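Local coordinates for protein tylactone synthase starter module and modules 1 & 2 (Streptomyces fradiae, PDB 2Z5L) that probably reduces the beta-keto group of the growing polyketide chain with NADPH, as the first ketoreductase of the tylosin polyketide synthase, at residues G394-A399 against V478-E483; S390-T395 against E445-R450; E230-V235 against G495-T500. One frame throughout, in Å; residues are numbered along the deposited sequence.

Interaction 1: residues G394-A399 against V478-E483; sequences GTWGNA and VDVDWE
Trp396 and Val478 hold the nearest pair of CA atoms across the contact, 10.9 Å apart. The indole of Trp396 bridges that gap. Its CB is directed toward 478-483, and with CG anti to the carbonyl carbon (chi1 -67°) the ring meets three residues with the far end of its six-membered part. Val480 comes to the ring edge, in the plane of the indole. Its CG2 lies 3.9 Å from Trp396 CZ3 and is as close to CH2 of the same ring. Trp482 approaches from the opposite direction. Its CH2 is 3.8 Å from Trp396 CH2. The two six-membered rings meet obliquely, with centroids 5.5 Å apart and planes at 38°. Val478 adds a looser touch, with CB 4.4 Å from Trp396 CH2. All four residues are buried, and the contact is wholly apolar. The polar edge of Trp482 is served elsewhere, since its NE1 bonds to Tyr29 OH. Asp481 occupies the N-cap of the helix that carries Trp482; its OD2 accepts a weak bond from Glu483 N. This apolar cluster ties the loop after strand 386-391, in the short-chain dehydrogenase/reductase-type KR domain, to the start of helix 482-492. Thr476 of strand 474-477 and Val245 of strand 239-247 also touch Trp396, and helix 502-507 packs against Trp482.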
ATOM      1  N   GLY A 394      -4.192  -1.151   0.142  1.00 28.33           N
ATOM      2  CA  GLY A 394      -2.906  -0.682   0.616  1.00 28.70           C
ATOM      3  C   GLY A 394      -2.975   0.630   1.373  1.00 28.61           C
ATOM      4  O   GLY A 394      -1.930   1.165   1.755  1.00 30.14           O
ATOM      5  N   THR A 395      -4.177   1.165   1.582  1.00 28.76           N
ATOM      6  CA  THR A 395      -4.322   2.429   2.317  1.00 31.14           C
ATOM      7  C   THR A 395      -5.199   2.262   3.558  1.00 30.63           C
ATOM      8  O   THR A 395      -4.946   2.893   4.576  1.00 30.47           O
ATOM      9  CB  THR A 395      -4.941   3.555   1.447  1.00 32.46           C
ATOM     10  OG1 THR A 395      -4.230   3.655   0.207  1.00 32.81           O
ATOM     11  CG2 THR A 395      -4.851   4.893   2.179  1.00 31.17           C
ATOM     12  N   TRP A 396      -6.239   1.436   3.465  1.00 30.33           N
ATOM     13  CA  TRP A 396      -7.102   1.196   4.614  1.00 31.61           C
ATOM     14  C   TRP A 396      -6.825  -0.172   5.197  1.00 33.47           C
ATOM     15  O   TRP A 396      -6.807  -0.350   6.410  1.00 37.06           O
ATOM     16  CB  TRP A 396      -8.582   1.264   4.235  1.00 31.37           C
ATOM     17  CG  TRP A 396      -9.052   2.622   3.842  1.00 30.20           C
ATOM     18  CD1 TRP A 396      -8.335   3.784   3.874  1.00 31.06           C
ATOM     19  CD2 TRP A 396     -10.344   2.963   3.334  1.00 31.84           C
ATOM     20  NE1 TRP A 396      -9.096   4.829   3.411  1.00 33.32           N
ATOM     21  CE2 TRP A 396     -10.336   4.352   3.072  1.00 32.60           C
ATOM     22  CE3 TRP A 396     -11.506   2.230   3.071  1.00 31.81           C
ATOM     23  CZ2 TRP A 396     -11.448   5.024   2.563  1.00 33.32           C
ATOM     24  CZ3 TRP A 396     -12.612   2.897   2.564  1.00 34.69           C
ATOM     25  CH2 TRP A 396     -12.573   4.282   2.312  1.00 35.76           C
ATOM     26  N   GLY A 397      -6.613  -1.150   4.329  1.00 34.04           N
ATOM     27  CA  GLY A 397      -6.353  -2.496   4.807  1.00 34.76           C
ATOM     28  C   GLY A 397      -7.512  -3.400   4.446  1.00 34.47           C
ATOM     29  O   GLY A 397      -8.641  -2.936   4.296  1.00 35.09           O
ATOM     30  N   ASN A 398      -7.227  -4.690   4.304  1.00 34.45           N
ATOM     31  CA  ASN A 398      -8.239  -5.680   3.945  1.00 33.34           C
ATOM     32  C   ASN A 398      -7.669  -7.095   4.047  1.00 33.73           C
ATOM     33  O   ASN A 398      -6.660  -7.424   3.418  1.00 32.32           O
ATOM     34  CB  ASN A 398      -8.733  -5.431   2.523  1.00 36.14           C
ATOM     35  CG  ASN A 398      -9.827  -6.388   2.111  1.00 36.33           C
ATOM     36  OD1 ASN A 398     -10.853  -6.494   2.782  1.00 35.35           O
ATOM     37  ND2 ASN A 398      -9.619  -7.084   0.996  1.00 34.86           N
ATOM     38  N   ALA A 399      -8.336  -7.933   4.830  1.00 31.25           N
ATOM     39  CA  ALA A 399      -7.900  -9.309   5.048  1.00 30.96           C
ATOM     40  C   ALA A 399      -7.696 -10.151   3.785  1.00 30.34           C
ATOM     41  O   ALA A 399      -8.382  -9.966   2.780  1.00 31.63           O
ATOM     42  CB  ALA A 399      -8.892 -10.022   5.982  1.00 32.10           C
ATOM     43  N   VAL A 478     -13.109   5.820  -3.451  1.00 34.05           N
ATOM     44  CA  VAL A 478     -13.900   4.625  -3.176  1.00 36.27           C
ATOM     45  C   VAL A 478     -15.345   4.943  -2.836  1.00 38.08           C
ATOM     46  O   VAL A 478     -15.642   5.967  -2.226  1.00 40.34           O
ATOM     47  CB  VAL A 478     -13.339   3.822  -1.976  1.00 35.60           C
ATOM     48  CG1 VAL A 478     -14.056   2.487  -1.878  1.00 37.94           C
ATOM     49  CG2 VAL A 478     -11.845   3.629  -2.108  1.00 34.65           C
ATOM     50  N   ASP A 479     -16.239   4.044  -3.216  1.00 39.10           N
ATOM     51  CA  ASP A 479     -17.652   4.207  -2.918  1.00 41.37           C
ATOM     52  C   ASP A 479     -17.976   3.231  -1.788  1.00 42.67           C
ATOM     53  O   ASP A 479     -17.950   2.007  -1.981  1.00 40.93           O
ATOM     54  CB  ASP A 479     -18.502   3.904  -4.153  1.00 43.92           C
ATOM     55  CG  ASP A 479     -19.989   4.038  -3.881  1.00 47.22           C
ATOM     56  OD1 ASP A 479     -20.374   4.960  -3.131  1.00 47.65           O
ATOM     57  OD2 ASP A 479     -20.774   3.233  -4.418  1.00 49.20           O
ATOM     58  N   VAL A 480     -18.284   3.784  -0.611  1.00 42.13           N
ATOM     59  CA  VAL A 480     -18.570   2.984   0.586  1.00 42.49           C
ATOM     60  C   VAL A 480     -19.822   3.324   1.387  1.00 44.05           C
ATOM     61  O   VAL A 480     -20.103   4.488   1.653  1.00 43.03           O
ATOM     62  CB  VAL A 480     -17.435   3.078   1.615  1.00 41.79           C
ATOM     63  CG1 VAL A 480     -17.458   1.856   2.514  1.00 40.77           C
ATOM     64  CG2 VAL A 480     -16.115   3.263   0.927  1.00 43.29           C
ATOM     65  N   ASP A 481     -20.539   2.285   1.804  1.00 45.34           N
ATOM     66  CA  ASP A 481     -21.734   2.432   2.629  1.00 46.90           C
ATOM     67  C   ASP A 481     -21.272   2.469   4.094  1.00 48.48           C
ATOM     68  O   ASP A 481     -21.351   1.468   4.809  1.00 47.55           O
ATOM     69  CB  ASP A 481     -22.679   1.245   2.416  1.00 45.80           C
ATOM     70  CG  ASP A 481     -23.920   1.316   3.289  1.00 47.51           C
ATOM     71  OD1 ASP A 481     -24.718   0.341   3.270  1.00 44.61           O
ATOM     72  OD2 ASP A 481     -24.101   2.340   3.989  1.00 47.57           O
ATOM     73  N   TRP A 482     -20.777   3.628   4.521  1.00 50.73           N
ATOM     74  CA  TRP A 482     -20.293   3.821   5.882  1.00 53.67           C
ATOM     75  C   TRP A 482     -21.230   3.284   6.959  1.00 56.58           C
ATOM     76  O   TRP A 482     -20.781   2.889   8.036  1.00 56.29           O
ATOM     77  CB  TRP A 482     -20.040   5.303   6.136  1.00 53.44           C
ATOM     78  CG  TRP A 482     -18.837   5.844   5.426  1.00 54.99           C
ATOM     79  CD1 TRP A 482     -18.795   6.919   4.582  1.00 55.48           C
ATOM     80  CD2 TRP A 482     -17.488   5.376   5.545  1.00 54.58           C
ATOM     81  NE1 TRP A 482     -17.503   7.152   4.173  1.00 55.09           N
ATOM     82  CE2 TRP A 482     -16.682   6.220   4.751  1.00 54.15           C
ATOM     83  CE3 TRP A 482     -16.883   4.328   6.250  1.00 54.13           C
ATOM     84  CZ2 TRP A 482     -15.301   6.049   4.641  1.00 53.48           C
ATOM     85  CZ3 TRP A 482     -15.514   4.157   6.144  1.00 53.29           C
ATOM     86  CH2 TRP A 482     -14.735   5.016   5.342  1.00 53.62           C
ATOM     87  N   GLU A 483     -22.531   3.280   6.680  1.00 59.82           N
ATOM     88  CA  GLU A 483     -23.502   2.787   7.648  1.00 63.01           C
ATOM     89  C   GLU A 483     -23.454   1.268   7.697  1.00 63.78           C
ATOM     90  O   GLU A 483     -24.339   0.621   8.256  1.00 64.22           O
ATOM     91  CB  GLU A 483     -24.917   3.252   7.273  1.00 65.10           C
ATOM     92  CG  GLU A 483     -25.120   4.767   7.353  1.00 66.77           C
ATOM     93  CD  GLU A 483     -25.044   5.308   8.777  1.00 68.49           C
ATOM     94  OE1 GLU A 483     -25.027   6.548   8.937  1.00 69.32           O
ATOM     95  OE2 GLU A 483     -25.007   4.500   9.733  1.00 68.04           O
TER

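Interaction 2: residues S390-T395 against E445-R450; sequences SSVTGT and ESLSRR
Leu447 reaches Val392 and Thr393 because its side chain is extended: CG is anti to the carbonyl carbon (chi1 -72°), and CD1 then continues the chain at chi2 174°. On the other side, Val392 places CG1 between its own N and carbonyl carbon (chi1 69°), on the side that faces the helix. One methyl of Leu447 makes both touches. Leu447 CD1 is 4.3 Å from Val392 CG1 and 4.2 Å from Thr393 CG2. The leucine therefore ends over two successive residues of the short 3-10 turn 392-394. The backbones stay well apart, with 9.0 Å between the CA atoms of Thr393 and Leu447.

Thr393 divides its branches between two tasks. Its methyl meets the leucine, while OG1 turns back to Ser391 OG at 2.9 Å in a hydrogen bond that either hydroxyl could donate. The turn is also held through its backbone: Gly394 N bonds to Ser391 O at 3.1 Å, and Thr395 N to Val392 O at 3.0 Å. Ser391 and Thr393 both touch Tyr404 of helix 402-419. Leu447 is also in contact with Asn398 and Leu452, and Val392 with Val478.

The contact joins the end of strand 386-391, in the Rossmann-type part of the reductase, to helix 442-450. Its two methyl contacts are light and buried, and they give little directional grip. The hydroxyls of Ser391 and Thr393 bond to each other. Between the two segments the touch is of methyl groups alone; polar bonds from the helix reach Asn398 in the adjoining loop instead.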
ATOM      1  N   SER A 390      -3.478   2.270  -7.761  1.00 27.80           N
ATOM      2  CA  SER A 390      -3.296   1.602  -6.497  1.00 28.74           C
ATOM      3  C   SER A 390      -4.628   0.960  -6.109  1.00 29.20           C
ATOM      4  O   SER A 390      -5.554   0.881  -6.914  1.00 27.33           O
ATOM      5  CB  SER A 390      -2.840   2.619  -5.440  1.00 29.58           C
ATOM      6  OG  SER A 390      -2.470   1.978  -4.244  1.00 33.58           O
ATOM      7  N   SER A 391      -4.705   0.507  -4.867  1.00 29.67           N
ATOM      8  CA  SER A 391      -5.888  -0.139  -4.315  1.00 30.35           C
ATOM      9  C   SER A 391      -6.072   0.356  -2.879  1.00 30.56           C
ATOM     10  O   SER A 391      -5.093   0.646  -2.183  1.00 29.45           O
ATOM     11  CB  SER A 391      -5.699  -1.660  -4.309  1.00 29.50           C
ATOM     12  OG  SER A 391      -6.794  -2.300  -3.672  1.00 34.11           O
ATOM     13  N   VAL A 392      -7.324   0.435  -2.443  1.00 28.45           N
ATOM     14  CA  VAL A 392      -7.645   0.878  -1.087  1.00 30.31           C
ATOM     15  C   VAL A 392      -7.107  -0.149  -0.084  1.00 28.93           C
ATOM     16  O   VAL A 392      -6.958   0.137   1.109  1.00 29.50           O
ATOM     17  CB  VAL A 392      -9.174   1.024  -0.894  1.00 30.01           C
ATOM     18  CG1 VAL A 392      -9.826  -0.340  -0.928  1.00 30.02           C
ATOM     19  CG2 VAL A 392      -9.474   1.746   0.413  1.00 32.22           C
ATOM     20  N   THR A 393      -6.800  -1.344  -0.583  1.00 29.05           N
ATOM     21  CA  THR A 393      -6.268  -2.398   0.263  1.00 28.66           C
ATOM     22  C   THR A 393      -4.937  -1.974   0.876  1.00 28.94           C
ATOM     23  O   THR A 393      -4.597  -2.385   1.987  1.00 28.33           O
ATOM     24  CB  THR A 393      -6.054  -3.696  -0.528  1.00 31.03           C
ATOM     25  OG1 THR A 393      -5.138  -3.451  -1.601  1.00 35.02           O
ATOM     26  CG2 THR A 393      -7.392  -4.199  -1.096  1.00 25.15           C
ATOM     27  N   GLY A 394      -4.192  -1.151   0.142  1.00 28.33           N
ATOM     28  CA  GLY A 394      -2.906  -0.682   0.616  1.00 28.70           C
ATOM     29  C   GLY A 394      -2.975   0.630   1.373  1.00 28.61           C
ATOM     30  O   GLY A 394      -1.930   1.165   1.755  1.00 30.14           O
ATOM     31  N   THR A 395      -4.177   1.165   1.582  1.00 28.76           N
ATOM     32  CA  THR A 395      -4.322   2.429   2.317  1.00 31.14           C
ATOM     33  C   THR A 395      -5.199   2.262   3.558  1.00 30.63           C
ATOM     34  O   THR A 395      -4.946   2.893   4.576  1.00 30.47           O
ATOM     35  CB  THR A 395      -4.941   3.555   1.447  1.00 32.46           C
ATOM     36  OG1 THR A 395      -4.230   3.655   0.207  1.00 32.81           O
ATOM     37  CG2 THR A 395      -4.851   4.893   2.179  1.00 31.17           C
ATOM     38  N   GLU A 445     -14.538  -9.893  -2.343  1.00 34.37           N
ATOM     39  CA  GLU A 445     -15.698 -10.441  -1.647  1.00 37.30           C
ATOM     40  C   GLU A 445     -15.775  -9.920  -0.209  1.00 37.73           C
ATOM     41  O   GLU A 445     -16.861  -9.674   0.310  1.00 38.08           O
ATOM     42  CB  GLU A 445     -15.635 -11.975  -1.641  1.00 35.93           C
ATOM     43  CG  GLU A 445     -15.943 -12.608  -2.987  1.00 37.91           C
ATOM     44  CD  GLU A 445     -15.675 -14.101  -3.016  1.00 38.36           C
ATOM     45  OE1 GLU A 445     -15.753 -14.757  -1.951  1.00 42.43           O
ATOM     46  OE2 GLU A 445     -15.397 -14.634  -4.109  1.00 36.29           O
ATOM     47  N   SER A 446     -14.621  -9.751   0.429  1.00 38.46           N
ATOM     48  CA  SER A 446     -14.593  -9.255   1.791  1.00 38.95           C
ATOM     49  C   SER A 446     -14.942  -7.782   1.853  1.00 39.44           C
ATOM     50  O   SER A 446     -15.716  -7.360   2.715  1.00 42.09           O
ATOM     51  CB  SER A 446     -13.228  -9.468   2.426  1.00 37.98           C
ATOM     52  OG  SER A 446     -13.171  -8.832   3.692  1.00 42.08           O
ATOM     53  N   LEU A 447     -14.367  -6.998   0.947  1.00 38.03           N
ATOM     54  CA  LEU A 447     -14.626  -5.560   0.890  1.00 37.68           C
ATOM     55  C   LEU A 447     -16.093  -5.299   0.589  1.00 38.78           C
ATOM     56  O   LEU A 447     -16.672  -4.330   1.067  1.00 38.75           O
ATOM     57  CB  LEU A 447     -13.783  -4.910  -0.209  1.00 35.80           C
ATOM     58  CG  LEU A 447     -12.282  -4.772   0.008  1.00 36.25           C
ATOM     59  CD1 LEU A 447     -11.625  -4.240  -1.267  1.00 33.96           C
ATOM     60  CD2 LEU A 447     -12.028  -3.847   1.176  1.00 31.83           C
ATOM     61  N   SER A 448     -16.683  -6.174  -0.213  1.00 39.18           N
ATOM     62  CA  SER A 448     -18.074  -6.039  -0.592  1.00 42.65           C
ATOM     63  C   SER A 448     -18.986  -6.088   0.624  1.00 43.83           C
ATOM     64  O   SER A 448     -19.751  -5.156   0.866  1.00 46.53           O
ATOM     65  CB  SER A 448     -18.450  -7.146  -1.573  1.00 42.71           C
ATOM     66  OG  SER A 448     -19.693  -6.865  -2.190  1.00 44.99           O
ATOM     67  N   ARG A 449     -18.889  -7.165   1.396  1.00 45.83           N
ATOM     68  CA  ARG A 449     -19.725  -7.323   2.582  1.00 48.62           C
ATOM     69  C   ARG A 449     -19.483  -6.219   3.601  1.00 47.98           C
ATOM     70  O   ARG A 449     -20.418  -5.750   4.251  1.00 49.29           O
ATOM     71  CB  ARG A 449     -19.495  -8.697   3.225  1.00 49.96           C
ATOM     72  CG  ARG A 449     -20.018  -9.860   2.388  1.00 53.06           C
ATOM     73  CD  ARG A 449     -21.538  -9.770   2.194  1.00 56.61           C
ATOM     74  NE  ARG A 449     -22.020 -10.588   1.082  1.00 57.29           N
ATOM     75  CZ  ARG A 449     -21.913 -11.912   1.013  1.00 59.28           C
ATOM     76  NH1 ARG A 449     -21.336 -12.589   2.001  1.00 59.97           N
ATOM     77  NH2 ARG A 449     -22.386 -12.559  -0.048  1.00 59.89           N
ATOM     78  N   ARG A 450     -18.235  -5.790   3.735  1.00 48.09           N
ATOM     79  CA  ARG A 450     -17.914  -4.735   4.684  1.00 48.74           C
ATOM     80  C   ARG A 450     -18.599  -3.413   4.320  1.00 48.93           C
ATOM     81  O   ARG A 450     -18.661  -2.494   5.139  1.00 50.92           O
ATOM     82  CB  ARG A 450     -16.393  -4.534   4.776  1.00 48.82           C
ATOM     83  CG  ARG A 450     -15.638  -5.670   5.486  1.00 46.80           C
ATOM     84  CD  ARG A 450     -14.115  -5.491   5.379  1.00 45.49           C
ATOM     85  NE  ARG A 450     -13.633  -4.282   6.038  1.00 43.60           N
ATOM     86  CZ  ARG A 450     -12.393  -3.809   5.934  1.00 46.32           C
ATOM     87  NH1 ARG A 450     -12.053  -2.696   6.578  1.00 46.61           N
ATOM     88  NH2 ARG A 450     -11.491  -4.438   5.184  1.00 46.26           N
TER

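Interaction 3: residues E230-V235 against G495-T500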
ATOM      1  N   GLU A 230      -4.390   2.934  19.233  1.00 59.91           N
ATOM      2  CA  GLU A 230      -3.678   3.612  18.163  1.00 57.85           C
ATOM      3  C   GLU A 230      -2.565   2.702  17.639  1.00 56.39           C
ATOM      4  O   GLU A 230      -1.407   2.812  18.052  1.00 57.20           O
ATOM      5  CB  GLU A 230      -3.088   4.925  18.676  1.00 57.89           C
ATOM      6  CG  GLU A 230      -4.127   5.940  19.136  1.00 58.03           C
ATOM      7  CD  GLU A 230      -4.896   6.579  17.983  1.00 59.18           C
ATOM      8  OE1 GLU A 230      -5.787   7.414  18.254  1.00 58.42           O
ATOM      9  OE2 GLU A 230      -4.608   6.249  16.812  1.00 59.42           O
ATOM     10  N   ASP A 231      -2.933   1.798  16.734  1.00 53.66           N
ATOM     11  CA  ASP A 231      -1.996   0.855  16.145  1.00 50.14           C
ATOM     12  C   ASP A 231      -1.340   1.364  14.857  1.00 48.99           C
ATOM     13  O   ASP A 231      -0.834   0.578  14.055  1.00 48.80           O
ATOM     14  CB  ASP A 231      -2.695  -0.496  15.893  1.00 51.12           C
ATOM     15  CG  ASP A 231      -3.983  -0.361  15.083  1.00 50.95           C
ATOM     16  OD1 ASP A 231      -4.667  -1.391  14.887  1.00 51.16           O
ATOM     17  OD2 ASP A 231      -4.311   0.762  14.647  1.00 49.40           O
ATOM     18  N   GLN A 232      -1.345   2.682  14.678  1.00 47.25           N
ATOM     19  CA  GLN A 232      -0.745   3.334  13.518  1.00 45.89           C
ATOM     20  C   GLN A 232      -0.346   4.740  13.957  1.00 45.93           C
ATOM     21  O   GLN A 232      -1.108   5.695  13.789  1.00 45.09           O
ATOM     22  CB  GLN A 232      -1.743   3.421  12.351  1.00 44.29           C
ATOM     23  CG  GLN A 232      -2.043   2.100  11.645  1.00 40.87           C
ATOM     24  CD  GLN A 232      -2.884   2.293  10.391  1.00 39.38           C
ATOM     25  OE1 GLN A 232      -2.479   2.986   9.456  1.00 39.34           O
ATOM     26  NE2 GLN A 232      -4.054   1.684  10.368  1.00 34.40           N
ATOM     27  N   VAL A 233       0.854   4.857  14.521  1.00 46.52           N
ATOM     28  CA  VAL A 233       1.350   6.130  15.031  1.00 46.15           C
ATOM     29  C   VAL A 233       2.724   6.501  14.476  1.00 47.38           C
ATOM     30  O   VAL A 233       3.531   5.635  14.151  1.00 48.47           O
ATOM     31  CB  VAL A 233       1.424   6.083  16.581  1.00 45.96           C
ATOM     32  CG1 VAL A 233       1.845   7.435  17.144  1.00 45.00           C
ATOM     33  CG2 VAL A 233       0.073   5.663  17.143  1.00 45.27           C
ATOM     34  N   ALA A 234       2.976   7.799  14.358  1.00 48.66           N
ATOM     35  CA  ALA A 234       4.250   8.287  13.860  1.00 50.44           C
ATOM     36  C   ALA A 234       4.849   9.192  14.924  1.00 52.06           C
ATOM     37  O   ALA A 234       4.272  10.223  15.272  1.00 52.66           O
ATOM     38  CB  ALA A 234       4.045   9.061  12.570  1.00 50.68           C
ATOM     39  N   VAL A 235       6.000   8.801  15.451  1.00 53.52           N
ATOM     40  CA  VAL A 235       6.656   9.594  16.478  1.00 54.46           C
ATOM     41  C   VAL A 235       7.613  10.602  15.864  1.00 55.43           C
ATOM     42  O   VAL A 235       8.536  10.239  15.135  1.00 55.84           O
ATOM     43  CB  VAL A 235       7.435   8.695  17.458  1.00 53.94           C
ATOM     44  CG1 VAL A 235       8.149   9.548  18.493  1.00 52.01           C
ATOM     45  CG2 VAL A 235       6.481   7.722  18.134  1.00 51.73           C
ATOM     46  N   GLY A 495     -10.674   0.621  16.231  1.00 47.83           N
ATOM     47  CA  GLY A 495      -9.603   1.565  15.955  1.00 47.67           C
ATOM     48  C   GLY A 495     -10.049   2.992  15.715  1.00 48.35           C
ATOM     49  O   GLY A 495     -11.243   3.281  15.614  1.00 46.56           O
ATOM     50  N   ARG A 496      -9.066   3.880  15.608  1.00 50.27           N
ATOM     51  CA  ARG A 496      -9.301   5.308  15.405  1.00 52.46           C
ATOM     52  C   ARG A 496      -9.150   5.753  13.940  1.00 52.88           C
ATOM     53  O   ARG A 496      -9.382   6.918  13.602  1.00 52.48           O
ATOM     54  CB  ARG A 496      -8.319   6.099  16.278  1.00 54.30           C
ATOM     55  CG  ARG A 496      -8.413   5.818  17.789  1.00 56.09           C
ATOM     56  CD  ARG A 496      -9.626   6.496  18.430  1.00 58.46           C
ATOM     57  NE  ARG A 496      -9.366   6.904  19.814  1.00 60.73           N
ATOM     58  CZ  ARG A 496     -10.150   7.711  20.526  1.00 61.41           C
ATOM     59  NH1 ARG A 496     -11.261   8.207  19.993  1.00 61.22           N
ATOM     60  NH2 ARG A 496      -9.816   8.037  21.769  1.00 61.13           N
ATOM     61  N   LEU A 497      -8.774   4.812  13.081  1.00 52.98           N
ATOM     62  CA  LEU A 497      -8.555   5.082  11.666  1.00 53.10           C
ATOM     63  C   LEU A 497      -9.669   5.834  10.928  1.00 53.45           C
ATOM     64  O   LEU A 497      -9.421   6.864  10.291  1.00 52.28           O
ATOM     65  CB  LEU A 497      -8.255   3.761  10.951  1.00 52.28           C
ATOM     66  CG  LEU A 497      -7.539   3.809   9.597  1.00 50.99           C
ATOM     67  CD1 LEU A 497      -8.547   3.905   8.489  1.00 51.22           C
ATOM     68  CD2 LEU A 497      -6.561   4.978   9.567  1.00 47.62           C
ATOM     69  N   PHE A 498     -10.891   5.325  11.017  1.00 54.60           N
ATOM     70  CA  PHE A 498     -12.013   5.947  10.335  1.00 56.46           C
ATOM     71  C   PHE A 498     -12.828   6.918  11.187  1.00 58.24           C
ATOM     72  O   PHE A 498     -13.902   7.356  10.767  1.00 59.47           O
ATOM     73  CB  PHE A 498     -12.955   4.873   9.778  1.00 56.63           C
ATOM     74  CG  PHE A 498     -12.273   3.857   8.898  1.00 57.52           C
ATOM     75  CD1 PHE A 498     -11.708   2.707   9.446  1.00 57.41           C
ATOM     76  CD2 PHE A 498     -12.208   4.045   7.520  1.00 57.51           C
ATOM     77  CE1 PHE A 498     -11.087   1.762   8.632  1.00 58.25           C
ATOM     78  CE2 PHE A 498     -11.589   3.109   6.697  1.00 57.57           C
ATOM     79  CZ  PHE A 498     -11.028   1.962   7.254  1.00 58.52           C
ATOM     80  N   ASP A 499     -12.353   7.258  12.381  1.00 58.12           N
ATOM     81  CA  ASP A 499     -13.119   8.193  13.206  1.00 57.97           C
ATOM     82  C   ASP A 499     -13.249   9.553  12.529  1.00 57.65           C
ATOM     83  O   ASP A 499     -14.240  10.251  12.729  1.00 57.86           O
ATOM     84  CB  ASP A 499     -12.483   8.377  14.589  1.00 58.56           C
ATOM     85  CG  ASP A 499     -12.797   7.229  15.538  1.00 59.81           C
ATOM     86  OD1 ASP A 499     -13.838   6.555  15.351  1.00 61.32           O
ATOM     87  OD2 ASP A 499     -12.009   7.012  16.484  1.00 59.31           O
ATOM     88  N   THR A 500     -12.255   9.923  11.726  1.00 56.64           N
ATOM     89  CA  THR A 500     -12.273  11.205  11.029  1.00 55.34           C
ATOM     90  C   THR A 500     -13.281  11.257   9.886  1.00 55.91           C
ATOM     91  O   THR A 500     -13.281  12.201   9.096  1.00 54.66           O
ATOM     92  CB  THR A 500     -10.883  11.552  10.469  1.00 54.95           C
ATOM     93  OG1 THR A 500     -10.189  10.344  10.128  1.00 54.60           O
ATOM     94  CG2 THR A 500     -10.079  12.342  11.486  1.00 52.97           C
TER
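Glu230 OE1 is drawn to two arginines. Arg244 is its stronger partner, through a salt bridge to NH2. Across the contact Arg496 NE lies 3.9 Å away, a long ion pair. This oxygen sits well out of the guanidinium plane, so no N-H of Arg496 points at it and the attraction is one of charge. The carboxylate and guanidinium planes are only 20° apart. The closest touch is instead with the aliphatic part of the arginine, where Glu230 OE1 comes to 3.1 Å from Arg496 CG. Bends in both side chains bring this about, at chi2 -73° in Glu230 and -76° in Arg496. Arg496 also forms a long pair within its own segment, from NH1 to Asp499 OD2 at 3.8 Å, which makes a three-residue charge network. A type I turn from Arg496 to Asp499 underlies that pair, closed by Asp499 N to Arg496 O at 3.2 Å. Further along, Gln232 NE2 rests 4.2 Å from Leu497 CG. Thus the lead into strand 232-236, and its first residue, meet the loop between helices 482-492 and 502-507 through one long charge pair and van der Waals contacts. That pair would probably tolerate small shifts of the arginine better than a straight bond.

In the fold
Interactions 1 and 2 are buried and apolar. Their ranges overlap at Gly394 and Thr395, though other residues do the touching. Their centres are about 5 Å apart. Asn398 connects them, its OD1 probably accepting a hydrogen bond from Arg450 NH2. Interaction 3 is only partly buried and relies on charge. Its centre is about 15 Å from that of interaction 1, but Phe498 links the two: its ring meets Trp396 edge-to-face and also packs against Trp482. Interactions 2 and 3 do not touch. Interaction 1 holds the start of helix 482-492 and interaction 3 the loop after its end, whereas interaction 2 holds helix 442-450.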